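Local coordinates for secreted protein (Streptomyces lividans 1326, PDB 5LQI) that acts as a copper-radical oxidase of family AA5, probably oxidising small alcohol or aldehyde substrates with molecular oxygen, at residues 33-38 against 84-89; 55-60 against 103-108; 367-372 against 390-395. The protein carries 1 engineered substitution. All coordinates share one frame; numbering follows the deposited sequence. Where two conformers were deposited one is given.

Interaction 1: 33-38 against 84-89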
loop_
_atom_site.group_PDB
_atom_site.type_symbol
_atom_site.label_atom_id
_atom_site.label_comp_id
_atom_site.label_asym_id
_atom_site.label_seq_id
_atom_site.Cartn_x
_atom_site.Cartn_y
_atom_site.Cartn_z
ATOM N N THR A 33 13.144 -5.118 3.109
ATOM C CA THR A 33 11.748 -5.532 3.179
ATOM C C THR A 33 10.802 -4.362 2.779
ATOM O O THR A 33 10.804 -3.323 3.425
ATOM C CB THR A 33 11.366 -5.981 4.588
ATOM O OG1 THR A 33 12.265 -6.999 5.047
ATOM C CG2 THR A 33 9.894 -6.471 4.595
ATOM N N ILE A 34 9.971 -4.609 1.776
ATOM C CA ILE A 34 9.070 -3.606 1.206
ATOM C C ILE A 34 7.586 -4.005 1.362
ATOM O O ILE A 34 6.708 -3.145 1.275
ATOM C CB ILE A 34 9.486 -3.326 -0.260
ATOM C CG1 ILE A 34 10.888 -2.712 -0.279
ATOM C CG2 ILE A 34 8.535 -2.337 -0.978
ATOM C CD1 ILE A 34 11.555 -2.689 -1.647
ATOM N N HIS A 35 7.321 -5.298 1.584
ATOM C CA HIS A 35 5.992 -5.841 1.841
ATOM C C HIS A 35 6.068 -6.750 3.031
ATOM O O HIS A 35 7.080 -7.415 3.228
ATOM C CB HIS A 35 5.490 -6.726 0.681
ATOM C CG HIS A 35 5.674 -6.122 -0.653
ATOM N ND1 HIS A 35 4.629 -5.693 -1.421
ATOM C CD2 HIS A 35 6.781 -5.880 -1.373
ATOM C CE1 HIS A 35 5.067 -5.178 -2.537
ATOM N NE2 HIS A 35 6.372 -5.290 -2.538
ATOM N N ALA A 36 5.013 -6.775 3.821
ATOM C CA ALA A 36 4.912 -7.778 4.873
ATOM C C ALA A 36 3.485 -8.179 5.074
ATOM O O ALA A 36 2.542 -7.421 4.763
ATOM C CB ALA A 36 5.551 -7.326 6.209
ATOM N N ALA A 37 3.334 -9.418 5.533
ATOM C CA ALA A 37 2.021 -9.934 5.820
ATOM C C ALA A 37 2.120 -10.857 6.986
ATOM O O ALA A 37 3.079 -11.677 7.043
ATOM C CB ALA A 37 1.472 -10.662 4.611
ATOM N N LEU A 38 1.161 -10.751 7.914
ATOM C CA LEU A 38 1.062 -11.745 9.013
ATOM C C LEU A 38 0.390 -12.994 8.542
ATOM O O LEU A 38 -0.657 -12.931 7.950
ATOM C CB LEU A 38 0.292 -11.201 10.224
ATOM C CG LEU A 38 0.032 -12.187 11.358
ATOM C CD1 LEU A 38 1.350 -12.574 11.997
ATOM C CD2 LEU A 38 -0.998 -11.668 12.381
ATOM N N PHE A 84 9.117 -6.784 -5.758
ATOM C CA PHE A 84 9.251 -5.536 -4.939
ATOM C C PHE A 84 8.107 -4.474 -4.890
ATOM O O PHE A 84 7.965 -3.799 -3.864
ATOM C CB PHE A 84 10.629 -4.880 -5.165
ATOM C CG PHE A 84 10.610 -3.543 -5.803
ATOM C CD1 PHE A 84 10.013 -2.455 -5.183
ATOM C CD2 PHE A 84 11.296 -3.348 -6.984
ATOM C CE1 PHE A 84 10.046 -1.207 -5.771
ATOM C CE2 PHE A 84 11.336 -2.099 -7.594
ATOM C CZ PHE A 84 10.691 -1.022 -6.991
ATOM N N CYS A 85 7.270 -4.394 -5.919
ATOM C CA CYS A 85 6.074 -3.770 -6.459
ATOM C C CYS A 85 4.960 -4.693 -6.987
ATOM O O CYS A 85 4.180 -4.372 -7.885
ATOM C CB CYS A 85 6.405 -2.563 -7.316
ATOM S SG CYS A 85 7.450 -2.771 -8.707
ATOM N N THR A 86 4.818 -5.802 -6.266
ATOM C CA THR A 86 3.709 -6.681 -6.458
ATOM C C THR A 86 2.459 -6.210 -5.716
ATOM O O THR A 86 2.559 -5.356 -4.853
ATOM C CB THR A 86 4.165 -8.096 -6.031
ATOM O OG1 THR A 86 3.394 -9.096 -6.713
ATOM C CG2 THR A 86 4.183 -8.230 -4.546
ATOM N N GLY A 87 1.305 -6.758 -6.062
ATOM C CA GLY A 87 0.057 -6.610 -5.292
ATOM C C GLY A 87 -0.228 -7.886 -4.503
ATOM O O GLY A 87 0.275 -8.955 -4.835
ATOM N N HIS A 88 -1.012 -7.798 -3.442
ATOM C CA HIS A 88 -1.269 -9.026 -2.649
ATOM C C HIS A 88 -2.481 -8.874 -1.715
ATOM O O HIS A 88 -2.700 -7.760 -1.178
ATOM C CB HIS A 88 -0.038 -9.364 -1.816
ATOM C CG HIS A 88 0.596 -8.177 -1.171
ATOM N ND1 HIS A 88 -0.123 -7.200 -0.486
ATOM C CD2 HIS A 88 1.876 -7.755 -1.173
ATOM C CE1 HIS A 88 0.702 -6.279 -0.024
ATOM N NE2 HIS A 88 1.909 -6.563 -0.472
ATOM N N THR A 89 -3.206 -9.967 -1.521
ATOM C CA THR A 89 -4.208 -10.053 -0.500
ATOM C C THR A 89 -4.442 -11.505 -0.104
ATOM O O THR A 89 -4.102 -12.420 -0.873
ATOM C CB THR A 89 -5.502 -9.314 -0.942
ATOM O OG1 THR A 89 -6.357 -9.084 0.205
ATOM C CG2 THR A 89 -6.205 -10.040 -2.023
#
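His35 is the residue that draws the segments together, its ring reaching from 33-38 to meet Phe84, Thr86 and His88. Its CG lies anti to the carbonyl carbon (chi1 -47°), which carries the ring toward 84-89. At its rim, ND1 of His35 is hydrogen-bonded to NE2 of His88 over 3.0 Å at a fairly straight 160°. The two rings meet rim to rim with their planes 85° apart, neither lying over the other. On the far edge, NE2 of His35 donates a weak bond to Phe84 O, in the one given of two Phe84 conformers, which probably limits the ring's rotation. One face is covered by Thr86, whose CG2 stands 4.1 Å from the centroid of the His35 ring in a CH-pi contact, while the hydroxyl of Thr86 turns to Gly100 O. In the seven-bladed Kelch propeller, strand 35-38 lies between 44-49 and 550-552, in a different sheet from 87-90; Ile34 and His35, both facing Val47, form a classic beta bulge. Away from the imidazoles the packing thins: Ile34 CD1 reaches Phe84 CD1 at 3.9 Å, again in that conformer, and His466, Phe497 and His553 pack on Ile34. Ala36, Ala37 and Leu38 do not touch 84-89, yet every touching residue is buried, so the contact has no solvent side. Cys85 touches Tyr253, consistent with the cysteine-tyrosine pair of copper-radical oxidases.

Interaction 2: 55-60 against 103-108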
loop_
_atom_site.group_PDB
_atom_site.type_symbol
_atom_site.label_atom_id
_atom_site.label_comp_id
_atom_site.label_asym_id
_atom_site.label_seq_id
_atom_site.Cartn_x
_atom_site.Cartn_y
_atom_site.Cartn_z
ATOM N N ASP A 55 21.857 -3.317 -8.275
ATOM C CA ASP A 55 22.705 -4.500 -8.379
ATOM C C ASP A 55 21.893 -5.790 -8.288
ATOM O O ASP A 55 22.133 -6.708 -9.051
ATOM C CB ASP A 55 23.787 -4.537 -7.302
ATOM C CG ASP A 55 24.902 -3.531 -7.520
ATOM O OD1 ASP A 55 25.066 -2.918 -8.597
ATOM O OD2 ASP A 55 25.714 -3.423 -6.581
ATOM N N ASN A 56 20.911 -5.842 -7.369
ATOM C CA ASN A 56 20.112 -7.047 -7.230
ATOM C C ASN A 56 19.216 -7.298 -8.453
ATOM O O ASN A 56 19.020 -8.451 -8.835
ATOM C CB ASN A 56 19.232 -7.011 -5.988
ATOM C CG ASN A 56 20.019 -7.101 -4.709
ATOM O OD1 ASN A 56 21.191 -7.464 -4.674
ATOM N ND2 ASN A 56 19.363 -6.761 -3.627
ATOM N N SER A 57 18.667 -6.228 -9.019
ATOM C CA SER A 57 17.914 -6.345 -10.258
ATOM C C SER A 57 18.789 -6.971 -11.373
ATOM O O SER A 57 18.364 -7.910 -11.991
ATOM C CB SER A 57 17.407 -5.010 -10.757
ATOM O OG SER A 57 16.428 -5.268 -11.746
ATOM N N ASP A 58 19.965 -6.384 -11.581
ATOM C CA ASP A 58 20.996 -6.859 -12.557
ATOM C C ASP A 58 21.318 -8.343 -12.372
ATOM O O ASP A 58 21.343 -9.107 -13.347
ATOM C CB ASP A 58 22.290 -5.999 -12.532
ATOM C CG ASP A 58 22.064 -4.508 -13.008
ATOM O OD1 ASP A 58 20.989 -4.170 -13.577
ATOM O OD2 ASP A 58 22.948 -3.627 -12.777
ATOM N N ASP A 59 21.469 -8.765 -11.124
ATOM C CA ASP A 59 21.817 -10.131 -10.768
ATOM C C ASP A 59 20.648 -11.082 -10.668
ATOM O O ASP A 59 20.872 -12.236 -10.322
ATOM C CB ASP A 59 22.533 -10.144 -9.383
ATOM C CG ASP A 59 23.902 -9.434 -9.403
ATOM O OD1 ASP A 59 24.511 -9.243 -10.494
ATOM O OD2 ASP A 59 24.365 -9.051 -8.300
ATOM N N LYS A 60 19.400 -10.619 -10.866
ATOM C CA LYS A 60 18.227 -11.454 -10.559
ATOM C C LYS A 60 18.256 -11.972 -9.130
ATOM O O LYS A 60 18.036 -13.173 -8.889
ATOM C CB LYS A 60 18.112 -12.696 -11.476
ATOM C CG LYS A 60 17.638 -12.502 -12.862
ATOM C CD LYS A 60 16.940 -13.783 -13.417
ATOM C CE LYS A 60 17.685 -15.092 -13.093
ATOM N NZ LYS A 60 17.532 -16.214 -14.063
ATOM N N LYS A 103 10.149 -5.958 -14.229
ATOM C CA LYS A 103 11.254 -6.465 -15.021
ATOM C C LYS A 103 12.518 -5.858 -14.524
ATOM O O LYS A 103 12.513 -4.855 -13.763
ATOM C CB LYS A 103 11.108 -6.010 -16.497
ATOM C CG LYS A 103 10.097 -6.781 -17.305
ATOM C CD LYS A 103 9.626 -5.942 -18.502
ATOM C CE LYS A 103 10.193 -6.293 -19.835
ATOM N NZ LYS A 103 9.489 -5.385 -20.818
ATOM N N ARG A 104 13.621 -6.421 -15.006
ATOM C CA ARG A 104 14.933 -5.883 -14.673
ATOM C C ARG A 104 14.926 -4.399 -14.987
ATOM O O ARG A 104 14.344 -3.984 -15.975
ATOM C CB ARG A 104 16.055 -6.666 -15.373
ATOM C CG ARG A 104 17.426 -6.003 -15.391
ATOM C CD ARG A 104 18.400 -6.985 -16.033
ATOM N NE ARG A 104 19.765 -6.451 -16.194
ATOM C CZ ARG A 104 20.894 -7.172 -16.140
ATOM N NH1 ARG A 104 20.882 -8.485 -15.918
ATOM N NH2 ARG A 104 22.071 -6.574 -16.291
ATOM N N TYR A 105 15.446 -3.569 -14.103
ATOM C CA TYR A 105 15.358 -2.128 -14.357
ATOM C C TYR A 105 16.769 -1.592 -14.459
ATOM O O TYR A 105 17.570 -1.852 -13.547
ATOM C CB TYR A 105 14.556 -1.374 -13.277
ATOM C CG TYR A 105 14.768 -1.808 -11.853
ATOM C CD1 TYR A 105 14.017 -2.814 -11.321
ATOM C CD2 TYR A 105 15.679 -1.162 -11.018
ATOM C CE1 TYR A 105 14.180 -3.194 -10.018
ATOM C CE2 TYR A 105 15.828 -1.529 -9.698
ATOM C CZ TYR A 105 15.084 -2.543 -9.222
ATOM O OH TYR A 105 15.219 -2.982 -7.989
ATOM N N GLU A 106 17.082 -0.894 -15.561
ATOM C CA GLU A 106 18.407 -0.226 -15.760
ATOM C C GLU A 106 18.356 1.266 -15.339
ATOM O O GLU A 106 17.343 1.946 -15.555
ATOM C CB GLU A 106 18.863 -0.348 -17.221
ATOM N N LYS A 107 19.441 1.753 -14.725
ATOM C CA LYS A 107 19.558 3.170 -14.336
ATOM C C LYS A 107 19.398 4.044 -15.600
ATOM O O LYS A 107 19.816 3.641 -16.689
ATOM C CB LYS A 107 20.916 3.432 -13.652
ATOM C CG LYS A 107 21.029 4.786 -12.955
ATOM N N LEU A 108 18.724 5.184 -15.483
ATOM C CA LEU A 108 18.588 6.076 -16.645
ATOM C C LEU A 108 19.859 6.906 -16.752
ATOM O O LEU A 108 20.421 7.337 -15.735
ATOM C CB LEU A 108 17.360 6.981 -16.560
ATOM C CG LEU A 108 16.061 6.296 -16.998
ATOM C CD1 LEU A 108 14.883 7.185 -16.652
ATOM C CD2 LEU A 108 16.012 5.913 -18.474
#
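This is a partly buried contact between a helix end and a loop, where the last turn of helix 54-58 rests on Arg104 and Tyr105 near the edge of the molecule. Ser57 faces the loop squarely: its OG accepts the backbone N-H of Tyr105 at 3.1 Å, with an angle of 159°. With chi1 at -165°, OG swings opposite the backbone N and out to the loop, where it stands over the rim of the Tyr105 ring while the methylene lies near the ring's centre. There Ser57 CB sits 3.8 Å from the centroid of the Tyr105 ring, a CH-pi contact only 13° off the normal. The helix closes with a Schellman motif at Lys60, a residue of positive phi, and the loop it rests on leads from strand 96-99 of a propeller blade toward the beta-barrel domain. Tyr105 is anchored at its far end by Ser50 OG and meets Phe225 edge to face. A leucine in place of Tyr105 would probably leave Ser50 OG without this partner and strip the flat aromatic cover from Ser57 CB. Toward the outside, the extended Arg104 side chain lays one guanidinium face over Asp58, with Asp58 CA 3.6 Å above the plane. The salt bridge from Asp58 OD1 to Arg104 NE is long, 3.7 Å, and purely electrostatic, because the carboxylate oxygen lies well out of the guanidinium plane.

Interaction 3: 367-372 against 390-395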
loop_
_atom_site.group_PDB
_atom_site.type_symbol
_atom_site.label_atom_id
_atom_site.label_comp_id
_atom_site.label_asym_id
_atom_site.label_seq_id
_atom_site.Cartn_x
_atom_site.Cartn_y
_atom_site.Cartn_z
ATOM N N ASP A 367 -19.334 -0.212 11.134
ATOM C CA ASP A 367 -19.720 1.221 10.982
ATOM C C ASP A 367 -19.399 1.847 9.641
ATOM O O ASP A 367 -19.919 2.901 9.351
ATOM C CB ASP A 367 -19.071 2.073 12.075
ATOM C CG ASP A 367 -19.534 1.686 13.439
ATOM O OD1 ASP A 367 -20.616 1.031 13.563
ATOM O OD2 ASP A 367 -18.838 2.054 14.393
ATOM N N GLU A 368 -18.527 1.213 8.844
ATOM C CA GLU A 368 -18.241 1.674 7.500
ATOM C C GLU A 368 -17.683 3.118 7.525
ATOM O O GLU A 368 -18.067 3.970 6.719
ATOM C CB GLU A 368 -19.502 1.465 6.642
ATOM C CG GLU A 368 -19.209 1.317 5.151
ATOM C CD GLU A 368 -18.921 -0.122 4.696
ATOM O OE1 GLU A 368 -17.709 -0.473 4.469
ATOM O OE2 GLU A 368 -19.950 -0.883 4.580
ATOM N N LYS A 369 -16.784 3.372 8.481
ATOM C CA LYS A 369 -16.044 4.625 8.601
ATOM C C LYS A 369 -14.598 4.474 8.205
ATOM O O LYS A 369 -13.873 3.692 8.827
ATOM C CB LYS A 369 -16.037 5.201 10.012
ATOM C CG LYS A 369 -17.337 5.782 10.453
ATOM C CD LYS A 369 -17.176 6.748 11.673
ATOM C CE LYS A 369 -18.293 6.571 12.617
ATOM N NZ LYS A 369 -18.136 7.397 13.857
ATOM N N TYR A 370 -14.189 5.266 7.204
ATOM C CA TYR A 370 -12.834 5.280 6.682
ATOM C C TYR A 370 -12.117 6.550 7.022
ATOM O O TYR A 370 -12.704 7.641 6.886
ATOM C CB TYR A 370 -12.872 5.076 5.204
ATOM C CG TYR A 370 -13.476 3.775 4.779
ATOM C CD1 TYR A 370 -14.822 3.589 4.705
ATOM C CD2 TYR A 370 -12.666 2.700 4.460
ATOM C CE1 TYR A 370 -15.367 2.376 4.307
ATOM C CE2 TYR A 370 -13.197 1.501 4.058
ATOM C CZ TYR A 370 -14.537 1.361 3.962
ATOM O OH TYR A 370 -15.008 0.123 3.581
ATOM N N MET A 371 -10.855 6.414 7.421
ATOM C CA MET A 371 -9.936 7.526 7.672
ATOM C C MET A 371 -8.754 7.506 6.688
ATOM O O MET A 371 -8.065 6.487 6.575
ATOM C CB MET A 371 -9.396 7.480 9.072
ATOM C CG MET A 371 -8.320 8.529 9.413
ATOM S SD MET A 371 -7.890 8.579 11.178
ATOM C CE MET A 371 -7.316 6.967 11.597
ATOM N N VAL A 372 -8.562 8.671 6.040
ATOM C CA VAL A 372 -7.395 9.027 5.233
ATOM C C VAL A 372 -6.452 9.928 6.042
ATOM O O VAL A 372 -6.898 10.942 6.673
ATOM C CB VAL A 372 -7.792 9.653 3.872
ATOM C CG1 VAL A 372 -6.602 10.059 3.057
ATOM C CG2 VAL A 372 -8.616 8.716 3.059
ATOM N N ILE A 390 -12.213 11.803 7.495
ATOM C CA ILE A 390 -13.060 10.657 7.787
ATOM C C ILE A 390 -14.359 10.663 6.982
ATOM O O ILE A 390 -15.085 11.673 6.998
ATOM C CB ILE A 390 -13.381 10.652 9.305
ATOM C CG1 ILE A 390 -12.079 10.487 10.089
ATOM C CG2 ILE A 390 -14.276 9.483 9.653
ATOM C CD1 ILE A 390 -12.128 11.035 11.465
ATOM N N ALA A 391 -14.662 9.544 6.320
ATOM C CA ALA A 391 -15.939 9.320 5.642
ATOM C C ALA A 391 -16.782 8.223 6.277
ATOM O O ALA A 391 -16.342 7.049 6.399
ATOM C CB ALA A 391 -15.705 8.990 4.187
ATOM N N ASP A 392 -17.975 8.613 6.721
ATOM C CA ASP A 392 -18.946 7.667 7.253
ATOM C C ASP A 392 -19.867 7.298 6.085
ATOM O O ASP A 392 -20.726 8.073 5.689
ATOM C CB ASP A 392 -19.692 8.301 8.446
ATOM C CG ASP A 392 -20.737 7.385 9.071
ATOM O OD1 ASP A 392 -21.126 6.366 8.459
ATOM O OD2 ASP A 392 -21.210 7.733 10.201
ATOM N N LEU A 393 -19.728 6.081 5.593
ATOM C CA LEU A 393 -20.520 5.601 4.467
ATOM C C LEU A 393 -21.921 5.077 4.802
ATOM O O LEU A 393 -22.687 4.784 3.900
ATOM C CB LEU A 393 -19.732 4.584 3.651
ATOM C CG LEU A 393 -18.318 5.032 3.286
ATOM C CD1 LEU A 393 -17.717 3.974 2.344
ATOM C CD2 LEU A 393 -18.287 6.434 2.622
ATOM N N LYS A 394 -22.276 4.981 6.076
ATOM C CA LYS A 394 -23.650 4.696 6.432
ATOM C C LYS A 394 -24.527 5.947 6.493
ATOM O O LYS A 394 -25.746 5.817 6.713
ATOM C CB LYS A 394 -23.719 4.001 7.786
ATOM C CG LYS A 394 -23.258 2.567 7.693
ATOM C CD LYS A 394 -23.730 1.796 8.904
ATOM C CE LYS A 394 -23.594 0.324 8.636
ATOM N NZ LYS A 394 -23.902 -0.384 9.916
ATOM N N ALA A 395 -23.931 7.139 6.433
ATOM C CA ALA A 395 -24.717 8.408 6.659
ATOM C C ALA A 395 -25.625 8.691 5.505
ATOM O O ALA A 395 -25.381 8.226 4.382
ATOM C CB ALA A 395 -23.811 9.609 6.885
HETATM O O HOH W 1 -21.306 4.595 10.721
HETATM O O HOH W 2 -22.827 0.536 12.442
#
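Strands 369-372 and 390-392 run antiparallel, their axes 4.6 Å apart at closest approach, with Tyr370 and Ala391 forming the hydrogen-bonded pair. Ala391 N gives to Tyr370 O at 2.8 Å and Tyr370 N to Ala391 O at 2.9 Å; past the strand end Leu393 N still reaches Glu368 O. These are the two middle strands of a four-stranded propeller blade, flanked by 358-361 and 400-402. On the face bearing Tyr370, Leu393 sends its CD1 to Tyr370 CE1 at 3.5 Å, the side chains crossing at about a right angle. The phenol OH donates to Glu368 OE1 at 2.9 Å, nearly along the C-O axis; a bend at chi2 (88°) turns the carboxylate back to it, while OE2 takes the backbone N-H of Gln310. The other face pairs Met371 with Ile390, CB of Met371 to CG1 of Ile390, beside Tyr446. Lys369 slants across Asp392 there, its CG 4.0 Å from Asp392 CB. At the turn, Asp392 OD1 accepts from Lys394 N in an Asx turn and takes a water that also binds Asp367 O. A second water links Asp367 OD1 to Lys394 NZ, which is held too by Gln366 O. The apolar faces and the held carboxylate of Glu368 thus join this blade to its neighbours, whereas at the solvent end the opposite charges of Asp367 and Lys394 are bridged by a water and probably attract each other only modestly.

Interactions 1 and 2 interlock along the chain: 33-38, 55-60, 84-89 and 103-108 alternate between them, whereas interaction 3 comes later, within one blade, its segments only 18 residues apart. The centres of interactions 1 and 2 are about 19 Å apart, and they touch where Phe84 CE2, in the conformer given, lies 3.9 Å from Tyr105 CE1, with Phe225 meeting both rings. Interaction 1 thus joins two blades about 8 Å from the chain's centre, and interaction 2 continues the same pair outward toward the barrel domain. Interaction 3 touches neither: its nearest atoms are about 13 Å from interaction 1 and 28 Å from interaction 2, on the opposite side of the chain's centre from interaction 2.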